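Local coordinates for cytochrome P450 (CYP102L1) (Mycobacterium phage Adler, PDB 6N6Q), which is a virus-encoded cytochrome P450, a haem-containing oxidoreductase that probably oxidises a small organic substrate as other members of its family do, at residues Thr40-Gly43 with Arg44-Gly48; Arg395-Thr398 with Glu399-Arg402. One frame throughout, in Å; residues are numbered along the deposited sequence.

Contact 1. Residues Thr40-Gly43 with Arg44-Gly48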
loop_
_atom_site.group_PDB
_atom_site.type_symbol
_atom_site.label_atom_id
_atom_site.label_comp_id
_atom_site.label_asym_id
_atom_site.label_seq_id
_atom_site.Cartn_x
_atom_site.Cartn_y
_atom_site.Cartn_z
ATOM N N THR A 40 -12.560 15.360 -0.561
ATOM C CA THR A 40 -13.738 14.699 -0.007
ATOM C C THR A 40 -14.713 15.715 0.574
ATOM O O THR A 40 -15.923 15.637 0.332
ATOM C CB THR A 40 -13.316 13.682 1.055
ATOM O OG1 THR A 40 -12.551 12.636 0.441
ATOM C CG2 THR A 40 -14.533 13.075 1.740
ATOM N N ARG A 41 -14.203 16.680 1.346
ATOM C CA ARG A 41 -15.061 17.747 1.852
ATOM C C ARG A 41 -15.624 18.581 0.709
ATOM O O ARG A 41 -16.790 18.992 0.742
ATOM C CB ARG A 41 -14.285 18.629 2.831
ATOM C CG ARG A 41 -13.722 17.883 4.028
ATOM C CD ARG A 41 -13.228 18.841 5.100
ATOM N NE ARG A 41 -12.694 18.133 6.262
ATOM C CZ ARG A 41 -13.440 17.634 7.243
ATOM N NH1 ARG A 41 -14.760 17.761 7.207
ATOM N NH2 ARG A 41 -12.867 17.005 8.260
ATOM N N GLU A 42 -14.807 18.836 -0.315
ATOM C CA GLU A 42 -15.277 19.562 -1.489
ATOM C C GLU A 42 -16.338 18.778 -2.250
ATOM O O GLU A 42 -17.261 19.374 -2.818
ATOM C CB GLU A 42 -14.089 19.890 -2.398
ATOM C CG GLU A 42 -14.445 20.299 -3.822
ATOM C CD GLU A 42 -15.175 21.622 -3.895
ATOM O OE1 GLU A 42 -15.779 21.912 -4.950
ATOM O OE2 GLU A 42 -15.146 22.373 -2.900
ATOM N N GLY A 43 -16.239 17.447 -2.256
ATOM C CA GLY A 43 -17.168 16.633 -3.019
ATOM C C GLY A 43 -18.582 16.619 -2.481
ATOM O O GLY A 43 -19.512 16.293 -3.228
ATOM N N ARG A 44 -18.772 16.961 -1.207
ATOM C CA ARG A 44 -20.105 16.909 -0.617
ATOM C C ARG A 44 -20.996 18.065 -1.048
ATOM O O ARG A 44 -22.204 18.019 -0.793
ATOM C CB ARG A 44 -20.009 16.866 0.909
ATOM C CG ARG A 44 -19.664 15.490 1.457
ATOM C CD ARG A 44 -19.851 15.424 2.961
ATOM N NE ARG A 44 -18.895 16.270 3.670
ATOM C CZ ARG A 44 -17.699 15.861 4.077
ATOM N NH1 ARG A 44 -17.307 14.615 3.844
ATOM N NH2 ARG A 44 -16.892 16.697 4.717
ATOM N N ARG A 45 -20.443 19.092 -1.689
ATOM C CA ARG A 45 -21.243 20.159 -2.268
ATOM C C ARG A 45 -21.515 19.934 -3.749
ATOM O O ARG A 45 -22.119 20.795 -4.399
ATOM C CB ARG A 45 -20.570 21.515 -2.045
ATOM C CG ARG A 45 -19.476 21.876 -3.040
ATOM C CD ARG A 45 -18.942 23.272 -2.752
ATOM N NE ARG A 45 -18.357 23.900 -3.933
ATOM C CZ ARG A 45 -17.964 25.168 -3.982
ATOM N NH1 ARG A 45 -18.095 25.944 -2.914
ATOM N NH2 ARG A 45 -17.446 25.664 -5.096
ATOM N N HIS A 46 -21.091 18.797 -4.292
ATOM C CA HIS A 46 -21.342 18.408 -5.672
ATOM C C HIS A 46 -22.110 17.088 -5.693
ATOM O O HIS A 46 -22.412 16.500 -4.652
ATOM C CB HIS A 46 -20.029 18.298 -6.454
ATOM C CG HIS A 46 -19.284 19.591 -6.566
ATOM N ND1 HIS A 46 -19.699 20.621 -7.383
ATOM C CD2 HIS A 46 -18.149 20.021 -5.967
ATOM C CE1 HIS A 46 -18.852 21.629 -7.282
ATOM N NE2 HIS A 46 -17.902 21.292 -6.429
ATOM N N ASP A 47 -22.420 16.620 -6.899
ATOM C CA ASP A 47 -23.253 15.440 -7.104
ATOM C C ASP A 47 -22.461 14.257 -7.654
ATOM O O ASP A 47 -22.956 13.494 -8.485
ATOM C CB ASP A 47 -24.423 15.763 -8.030
ATOM C CG ASP A 47 -25.600 16.364 -7.291
ATOM O OD1 ASP A 47 -25.917 15.872 -6.187
ATOM O OD2 ASP A 47 -26.207 17.324 -7.810
ATOM N N GLY A 48 -21.222 14.085 -7.194
ATOM C CA GLY A 48 -20.430 12.923 -7.547
ATOM C C GLY A 48 -19.307 13.166 -8.534
ATOM O O GLY A 48 -18.533 12.237 -8.796
#
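Thr-40 and Arg-44 meet through a methyl group and a guanidinium, with CG2 of Thr-40 3.8 Å from NH1 of Arg-44. The hydroxyl of Thr-40 faces other partners, hydrogen-bonding to His-376 and to the carbonyl of Val-36, so its methyl is what the arginine touches. Arg-41 runs side by side with Arg-44 in the same direction, and CA of Arg-41 lies under one face of the Arg-44 guanidinium. The two guanidinium planes are turned 81° apart, which still brings NH1 of Arg-41 within 3.4 Å of NH2 of Arg-44, two like charges on exposed side chains.

Glu-42 joins two residues of the following turn. A bend at chi2 (67°) swings its carboxylate back over that turn, where OE1 accepts a 2.7 Å hydrogen bond from NE2 of His-46. The acceptor sits in the plane of the imidazole, but the nitrogen reaches OE1 on its anti side, tilted out of the carboxylate plane, and the bond is bent (140°). The same OE1 forms a longer salt bridge, 3.4 Å, to NE of Arg-45, whose CG rests 3.6 Å above the His-46 ring plane. Phe-50 also stacks on this imidazole.

Gly-43 opens a type I beta turn, its O accepting from N of His-46 at 3.1 Å; the N-H groups of Arg-44 and Arg-45 make only weak bonds to carbonyls of the preceding helix. The helix at the N-terminal edge of the P450 fold thus unwinds into the turn that leads to strand 49-53. With OE1 hydrogen-bonded by the imidazole and OE2 over a face of the Arg-45 guanidinium, Glu-42 probably stays ionised, and its negative charge would favour a protonated His-46.

Contact 2. Residues Arg395-Thr398 with Glu399-Arg402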
loop_
_atom_site.group_PDB
_atom_site.type_symbol
_atom_site.label_atom_id
_atom_site.label_comp_id
_atom_site.label_asym_id
_atom_site.label_seq_id
_atom_site.Cartn_x
_atom_site.Cartn_y
_atom_site.Cartn_z
ATOM N N ARG A 395 -19.726 -4.352 9.670
ATOM C CA ARG A 395 -20.292 -3.774 8.456
ATOM C C ARG A 395 -19.770 -4.462 7.202
ATOM O O ARG A 395 -20.515 -4.619 6.226
ATOM C CB ARG A 395 -19.973 -2.280 8.407
ATOM C CG ARG A 395 -20.372 -1.579 7.124
ATOM C CD ARG A 395 -19.475 -0.380 6.863
ATOM N NE ARG A 395 -19.151 0.346 8.089
ATOM C CZ ARG A 395 -19.956 1.228 8.673
ATOM N NH1 ARG A 395 -21.146 1.494 8.148
ATOM N NH2 ARG A 395 -19.574 1.843 9.784
ATOM N N MET A 396 -18.508 -4.886 7.208
ATOM C CA MET A 396 -17.858 -5.398 6.008
ATOM C C MET A 396 -18.168 -6.863 5.729
ATOM O O MET A 396 -17.487 -7.473 4.897
ATOM C CB MET A 396 -16.344 -5.194 6.107
ATOM C CG MET A 396 -15.932 -3.742 6.268
ATOM S SD MET A 396 -16.611 -2.686 4.972
ATOM C CE MET A 396 -15.804 -3.363 3.523
ATOM N N SER A 397 -19.169 -7.440 6.388
ATOM C CA SER A 397 -19.567 -8.804 6.078
ATOM C C SER A 397 -20.322 -8.848 4.752
ATOM O O SER A 397 -20.860 -7.844 4.276
ATOM C CB SER A 397 -20.436 -9.381 7.195
ATOM O OG SER A 397 -21.707 -8.757 7.225
ATOM N N THR A 398 -20.358 -10.040 4.153
ATOM C CA THR A 398 -21.018 -10.199 2.861
ATOM C C THR A 398 -22.514 -9.925 2.957
ATOM O O THR A 398 -23.107 -9.377 2.019
ATOM C CB THR A 398 -20.764 -11.605 2.310
ATOM O OG1 THR A 398 -19.351 -11.838 2.224
ATOM C CG2 THR A 398 -21.375 -11.761 0.925
ATOM N N GLU A 399 -23.140 -10.282 4.080
ATOM C CA GLU A 399 -24.573 -10.040 4.228
ATOM C C GLU A 399 -24.866 -8.568 4.491
ATOM O O GLU A 399 -25.817 -8.012 3.929
ATOM C CB GLU A 399 -25.144 -10.907 5.350
ATOM C CG GLU A 399 -25.177 -12.393 5.037
ATOM C CD GLU A 399 -25.911 -12.701 3.745
ATOM O OE1 GLU A 399 -25.304 -13.325 2.848
ATOM O OE2 GLU A 399 -27.091 -12.310 3.623
ATOM N N ASN A 400 -24.066 -7.920 5.343
ATOM C CA ASN A 400 -24.320 -6.520 5.673
ATOM C C ASN A 400 -24.083 -5.601 4.480
ATOM O O ASN A 400 -24.716 -4.544 4.381
ATOM C CB ASN A 400 -23.447 -6.088 6.852
ATOM C CG ASN A 400 -23.884 -6.718 8.160
ATOM O OD1 ASN A 400 -24.693 -7.643 8.176
ATOM N ND2 ASN A 400 -23.346 -6.216 9.266
ATOM N N ARG A 401 -23.182 -5.978 3.571
ATOM C CA ARG A 401 -22.921 -5.153 2.399
ATOM C C ARG A 401 -23.930 -5.401 1.286
ATOM O O ARG A 401 -24.151 -4.518 0.449
ATOM C CB ARG A 401 -21.506 -5.402 1.878
ATOM C CG ARG A 401 -20.405 -4.843 2.760
ATOM C CD ARG A 401 -19.056 -5.112 2.124
ATOM N NE ARG A 401 -19.090 -4.819 0.694
ATOM C CZ ARG A 401 -18.149 -5.184 -0.168
ATOM N NH1 ARG A 401 -17.091 -5.865 0.254
ATOM N NH2 ARG A 401 -18.271 -4.874 -1.454
ATOM N N ARG A 402 -24.539 -6.587 1.253
ATOM C CA ARG A 402 -25.591 -6.862 0.282
ATOM C C ARG A 402 -26.842 -6.032 0.549
ATOM O O ARG A 402 -27.672 -5.870 -0.352
ATOM C CB ARG A 402 -25.916 -8.357 0.290
ATOM C CG ARG A 402 -26.809 -8.826 -0.846
ATOM C CD ARG A 402 -26.483 -10.258 -1.238
ATOM N NE ARG A 402 -27.479 -10.829 -2.142
ATOM C CZ ARG A 402 -27.292 -11.935 -2.856
ATOM N NH1 ARG A 402 -26.139 -12.588 -2.782
ATOM N NH2 ARG A 402 -28.254 -12.385 -3.650
#
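Ser-397 is the N-cap residue of the short helix 398-402: its OG makes the capping bond, accepting from the backbone N of Asn-400 at 3.1 Å in a fairly straight line (156°). The serine oxygen reaches that N-H because chi1 (70°) sets OG between its own backbone N and carbonyl carbon, turned toward the first turn of the helix. OG also has a weak hydrogen bond with the carbonyl of Glu-394, so it links the cap to the chain just before. Its closeness to the Asn-400 amide, 3.1 Å from CG, is contact without a bond. The carbonyl of Ser-397 receives N of Arg-401 at 3.1 Å, and that of Thr-398 receives N of Arg-402 at 3.2 Å, the first backbone bonds of the helix.

Arg-395, in the loop that leads into this cap, occupies the position of the arginine in the P450 PERF motif, here Pro-Glu-Arg-Met. Its side chain turns away from the helix to join Glu-337, with Arg-340 close by, in what matches the family's E-R-R triad; NE is satisfied by a salt bridge to Glu-337, NH1 by one to Asp-387, and NH2 by a weak bond to the carbonyl of Glu-390. The carbonyl O of Arg-395 instead faces the helix, packed 3.3 Å from CB of Asn-400 and 3.5 Å from CG of Arg-401.

Met-396, buried against helix 329-341, is bent at chi2 and chi3, which carries its CE back to Arg-401, 3.9 Å from CD. Beyond that methylene, NE of Arg-401 finds a weak partner in His-407, while Tyr-409 touches both Met-396 and Arg-401.

Overall arrangement
Contacts 1 and 2 are two separate local contacts in series along the chain, 25 Å apart between centres and about 14 Å at their nearest atoms, without touching. Residues 40-48 lie where helix 35-43 gives way to the loop before the edge strand 49-53, whereas 395-402 is where the short helix 398-402 starts. Helix 375-379 relates them along the chain, since its His-376 binds Thr-40 of contact 1, and the loop that follows it runs on to contact 2. The side chain of Met-396 in contact 2 is about 13 Å from the haem, so this methionine stands well back from the cofactor.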